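Local atomic coordinates of putative cell surface protein, similar to internalin proteins (Listeria monocytogenes EGD-e, PDB entry 5KZS), a protein that is of unknown function but, as a leucine-rich-repeat protein of the internalin family, probably recognises partner molecules at the bacterial surface. Residues N242-K253 against E329-N340. Residues are numbered along the deposited sequence; the frame is centred on the assembly and turned at random.
Sequences NQSGTVPDQIIK and EGCVYDWVLTVN
Q243 to T246 pairs in parallel with C331 to D334, and Q250 to I252 with L337 to V339, a worked example of how one edge strand can break and rejoin the same neighbour. Backbone bonds build both ladders, from Q243 N to G330 O and onward to N340 N on I252 O (3.2 Å). Across the interruption, where the register slips by one residue, a side chain stands in for a carbonyl: D249 OD1 takes V336 N at 3.2 Å, an almost straight bond (168°) that meets the carboxylate from above its plane. A second side-chain acceptor sits where the pairing begins: N242 OD1 receives G330 N at 3.0 Å on an in-plane lone pair and E329 N from above the plane, so two successive backbone N-H groups grip one oxygen.

Apolar and aromatic contacts line one face. The Y333 ring runs beside G245, its CD1 3.5 Å from G245 CA, and its hydroxyl reaches Q243 CG. W335 CG sits between its backbone N and carbonyl carbon (chi1 73°), bringing one indole face under V247 CG1, 3.8 Å from W335 CE3. I252 CD1 meets L337 CD2 at 3.9 Å, roughly perpendicular.

Y333 OH and Q243 OE1 tie the pair to L227 in the repeat region. This edge belongs to a mixed sheet consistent with internalins' immunoglobulin-like domain; helix 263-270 and strand 258-261 cover the aromatic face, while strand 312-320 continues the sheet antiparallel beyond 331-339.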
loop_
_atom_site.group_PDB
_atom_site.type_symbol
_atom_site.label_atom_id
_atom_site.label_comp_id
_atom_site.label_asym_id
_atom_site.label_seq_id
_atom_site.Cartn_x
_atom_site.Cartn_y
_atom_site.Cartn_z
ATOM N N ASN A 242 3.002 12.027 10.674
ATOM C CA ASN A 242 1.654 12.562 10.723
ATOM C C ASN A 242 0.664 11.499 11.205
ATOM O O ASN A 242 0.840 10.310 10.940
ATOM C CB ASN A 242 1.250 13.058 9.351
ATOM C CG ASN A 242 2.351 13.855 8.678
ATOM O OD1 ASN A 242 2.660 14.970 9.093
ATOM N ND2 ASN A 242 2.957 13.282 7.645
ATOM N N GLN A 243 -0.371 11.946 11.904
ATOM C CA GLN A 243 -1.367 11.056 12.500
ATOM C C GLN A 243 -2.538 11.932 12.942
ATOM O O GLN A 243 -2.332 13.049 13.412
ATOM C CB GLN A 243 -0.759 10.280 13.681
ATOM C CG GLN A 243 -1.380 8.913 13.948
ATOM C CD GLN A 243 -0.937 7.765 13.023
ATOM O OE1 GLN A 243 -1.501 6.663 13.089
ATOM N NE2 GLN A 243 0.081 7.995 12.198
ATOM N N SER A 244 -3.760 11.468 12.739
ATOM C CA SER A 244 -4.935 12.267 13.085
ATOM C C SER A 244 -5.910 11.350 13.763
ATOM O O SER A 244 -6.208 10.284 13.222
ATOM C CB SER A 244 -5.584 12.914 11.853
ATOM O OG SER A 244 -6.284 11.988 11.030
ATOM N N GLY A 245 -6.413 11.748 14.934
ATOM C CA GLY A 245 -7.364 10.914 15.655
ATOM C C GLY A 245 -8.256 11.672 16.595
ATOM O O GLY A 245 -8.307 12.897 16.585
ATOM N N THR A 246 -8.998 10.911 17.381
ATOM C CA THR A 246 -9.719 11.454 18.512
ATOM C C THR A 246 -9.417 10.655 19.770
ATOM O O THR A 246 -8.883 9.535 19.742
ATOM C CB THR A 246 -11.256 11.539 18.292
ATOM O OG1 THR A 246 -11.821 10.222 18.177
ATOM C CG2 THR A 246 -11.585 12.412 17.058
ATOM N N VAL A 247 -9.741 11.300 20.876
ATOM C CA VAL A 247 -9.653 10.709 22.181
ATOM C C VAL A 247 -11.080 10.880 22.748
ATOM O O VAL A 247 -11.873 11.675 22.216
ATOM C CB VAL A 247 -8.464 11.368 22.945
ATOM C CG1 VAL A 247 -8.914 12.397 23.980
ATOM C CG2 VAL A 247 -7.544 10.308 23.547
ATOM N N PRO A 248 -11.443 10.095 23.773
ATOM C CA PRO A 248 -12.839 10.170 24.202
ATOM C C PRO A 248 -13.233 11.516 24.808
ATOM O O PRO A 248 -12.426 12.159 25.501
ATOM C CB PRO A 248 -12.955 9.049 25.249
ATOM C CG PRO A 248 -11.806 8.135 24.991
ATOM C CD PRO A 248 -10.709 9.011 24.456
ATOM N N ASP A 249 -14.480 11.907 24.557
ATOM C CA ASP A 249 -15.045 13.148 25.099
ATOM C C ASP A 249 -15.088 13.088 26.623
ATOM O O ASP A 249 -15.095 11.997 27.204
ATOM C CB ASP A 249 -16.462 13.384 24.557
ATOM C CG ASP A 249 -16.504 13.501 23.033
ATOM O OD1 ASP A 249 -15.424 13.523 22.390
ATOM O OD2 ASP A 249 -17.622 13.568 22.479
ATOM N N GLN A 250 -15.104 14.256 27.265
ATOM C CA GLN A 250 -15.086 14.341 28.732
ATOM C C GLN A 250 -16.024 15.406 29.253
ATOM O O GLN A 250 -16.378 16.352 28.543
ATOM C CB GLN A 250 -13.674 14.629 29.259
ATOM C CG GLN A 250 -12.777 13.405 29.389
ATOM C CD GLN A 250 -11.408 13.732 29.968
ATOM O OE1 GLN A 250 -11.265 14.625 30.793
ATOM N NE2 GLN A 250 -10.393 13.002 29.536
ATOM N N ILE A 251 -16.417 15.222 30.510
ATOM C CA ILE A 251 -17.188 16.200 31.263
ATOM C C ILE A 251 -16.379 16.511 32.543
ATOM O O ILE A 251 -15.984 15.596 33.277
ATOM C CB ILE A 251 -18.618 15.682 31.572
ATOM C CG1 ILE A 251 -19.395 15.411 30.270
ATOM C CG2 ILE A 251 -19.389 16.687 32.418
ATOM C CD1 ILE A 251 -20.609 14.511 30.417
ATOM N N ILE A 252 -16.099 17.795 32.777
ATOM C CA ILE A 252 -15.390 18.247 33.986
ATOM C C ILE A 252 -16.169 19.365 34.655
ATOM O O ILE A 252 -16.979 20.043 34.015
ATOM C CB ILE A 252 -13.952 18.761 33.700
ATOM C CG1 ILE A 252 -13.948 19.826 32.593
ATOM C CG2 ILE A 252 -13.018 17.605 33.359
ATOM C CD1 ILE A 252 -12.735 20.728 32.629
ATOM N N LYS A 253 -15.904 19.556 35.943
ATOM C CA LYS A 253 -16.509 20.644 36.699
ATOM C C LYS A 253 -15.606 21.871 36.579
ATOM O O LYS A 253 -14.373 21.765 36.626
ATOM C CB LYS A 253 -16.766 20.226 38.154
ATOM C CG LYS A 253 -17.512 18.888 38.225
ATOM C CD LYS A 253 -18.317 18.658 39.507
ATOM C CE LYS A 253 -19.099 17.346 39.405
ATOM N NZ LYS A 253 -20.162 17.180 40.437
ATOM N N GLU A 329 1.162 17.598 8.163
ATOM C CA GLU A 329 -0.026 17.522 9.052
ATOM C C GLU A 329 0.342 17.610 10.536
ATOM O O GLU A 329 -0.409 18.194 11.320
ATOM C CB GLU A 329 -0.819 16.220 8.823
ATOM C CG GLU A 329 -2.253 16.250 9.351
ATOM C CD GLU A 329 -2.906 14.875 9.516
ATOM O OE1 GLU A 329 -2.205 13.845 9.697
ATOM O OE2 GLU A 329 -4.157 14.831 9.484
ATOM N N GLY A 330 1.471 17.008 10.918
ATOM C CA GLY A 330 1.818 16.828 12.318
ATOM C C GLY A 330 0.928 15.739 12.874
ATOM O O GLY A 330 0.292 15.013 12.101
ATOM N N CYS A 331 0.875 15.620 14.201
ATOM C CA CYS A 331 -0.028 14.681 14.875
ATOM C C CYS A 331 -1.147 15.488 15.529
ATOM O O CYS A 331 -0.870 16.492 16.141
ATOM C CB CYS A 331 0.742 13.862 15.913
ATOM S SG CYS A 331 2.011 12.779 15.195
ATOM N N VAL A 332 -2.400 15.084 15.357
ATOM C CA VAL A 332 -3.546 15.814 15.923
ATOM C C VAL A 332 -4.516 14.834 16.596
ATOM O O VAL A 332 -4.753 13.746 16.089
ATOM C CB VAL A 332 -4.364 16.577 14.850
ATOM C CG1 VAL A 332 -4.900 17.885 15.412
ATOM C CG2 VAL A 332 -3.557 16.818 13.594
ATOM N N TYR A 333 -5.073 15.210 17.738
ATOM C CA TYR A 333 -6.106 14.408 18.378
ATOM C C TYR A 333 -7.148 15.359 18.922
ATOM O O TYR A 333 -6.804 16.291 19.638
ATOM C CB TYR A 333 -5.500 13.504 19.455
ATOM C CG TYR A 333 -4.605 12.474 18.833
ATOM C CD1 TYR A 333 -5.123 11.278 18.360
ATOM C CD2 TYR A 333 -3.248 12.733 18.627
ATOM C CE1 TYR A 333 -4.305 10.341 17.730
ATOM C CE2 TYR A 333 -2.423 11.807 18.006
ATOM C CZ TYR A 333 -2.948 10.609 17.550
ATOM O OH TYR A 333 -2.133 9.674 16.929
ATOM N N ASP A 334 -8.403 15.152 18.527
ATOM C CA ASP A 334 -9.520 16.014 18.924
ATOM C C ASP A 334 -10.461 15.350 19.946
ATOM O O ASP A 334 -10.526 14.117 20.057
ATOM C CB ASP A 334 -10.343 16.408 17.693
ATOM C CG ASP A 334 -9.496 16.987 16.574
ATOM O OD1 ASP A 334 -8.321 17.333 16.803
ATOM O OD2 ASP A 334 -10.017 17.097 15.450
ATOM N N TRP A 335 -11.180 16.180 20.697
ATOM C CA TRP A 335 -12.305 15.714 21.508
ATOM C C TRP A 335 -13.153 16.893 21.963
ATOM O O TRP A 335 -12.690 18.032 21.971
ATOM C CB TRP A 335 -11.834 14.894 22.717
ATOM C CG TRP A 335 -11.208 15.691 23.793
ATOM C CD1 TRP A 335 -11.795 16.098 24.954
ATOM C CD2 TRP A 335 -9.869 16.180 23.828
ATOM N NE1 TRP A 335 -10.908 16.811 25.710
ATOM C CE2 TRP A 335 -9.713 16.879 25.043
ATOM C CE3 TRP A 335 -8.781 16.103 22.949
ATOM C CZ2 TRP A 335 -8.506 17.498 25.407
ATOM C CZ3 TRP A 335 -7.575 16.731 23.311
ATOM C CH2 TRP A 335 -7.454 17.415 24.531
ATOM N N VAL A 336 -14.400 16.597 22.320
ATOM C CA VAL A 336 -15.314 17.583 22.879
ATOM C C VAL A 336 -15.205 17.505 24.400
ATOM O O VAL A 336 -15.319 16.420 24.969
ATOM C CB VAL A 336 -16.774 17.325 22.437
ATOM C CG1 VAL A 336 -17.748 18.255 23.170
ATOM C CG2 VAL A 336 -16.911 17.479 20.928
ATOM N N LEU A 337 -14.982 18.656 25.035
ATOM C CA LEU A 337 -14.967 18.792 26.501
ATOM C C LEU A 337 -16.121 19.677 26.984
ATOM O O LEU A 337 -16.175 20.870 26.654
ATOM C CB LEU A 337 -13.652 19.415 26.967
ATOM C CG LEU A 337 -13.398 19.465 28.475
ATOM C CD1 LEU A 337 -13.158 18.062 29.012
ATOM C CD2 LEU A 337 -12.211 20.363 28.774
ATOM N N THR A 338 -17.027 19.089 27.766
ATOM C CA THR A 338 -18.136 19.825 28.356
ATOM C C THR A 338 -17.746 20.274 29.765
ATOM O O THR A 338 -17.313 19.464 30.586
ATOM C CB THR A 338 -19.409 18.969 28.375
ATOM O OG1 THR A 338 -19.769 18.658 27.022
ATOM C CG2 THR A 338 -20.571 19.698 29.062
ATOM N N VAL A 339 -17.874 21.576 30.017
ATOM C CA VAL A 339 -17.619 22.158 31.327
ATOM C C VAL A 339 -18.963 22.602 31.898
ATOM O O VAL A 339 -19.702 23.342 31.245
ATOM C CB VAL A 339 -16.645 23.348 31.228
ATOM C CG1 VAL A 339 -16.419 23.992 32.593
ATOM C CG2 VAL A 339 -15.316 22.892 30.627
ATOM N N ASN A 340 -19.271 22.126 33.105
ATOM C CA ASN A 340 -20.479 22.523 33.854
ATOM C C ASN A 340 -20.138 22.862 35.309
ATOM O O ASN A 340 -18.981 22.837 35.732
ATOM C CB ASN A 340 -21.577 21.442 33.784
ATOM C CG ASN A 340 -21.030 20.027 33.899
ATOM O OD1 ASN A 340 -21.056 19.270 32.926
ATOM N ND2 ASN A 340 -20.521 19.666 35.077
ATOM O OXT ASN A 340 -21.019 23.190 36.100
#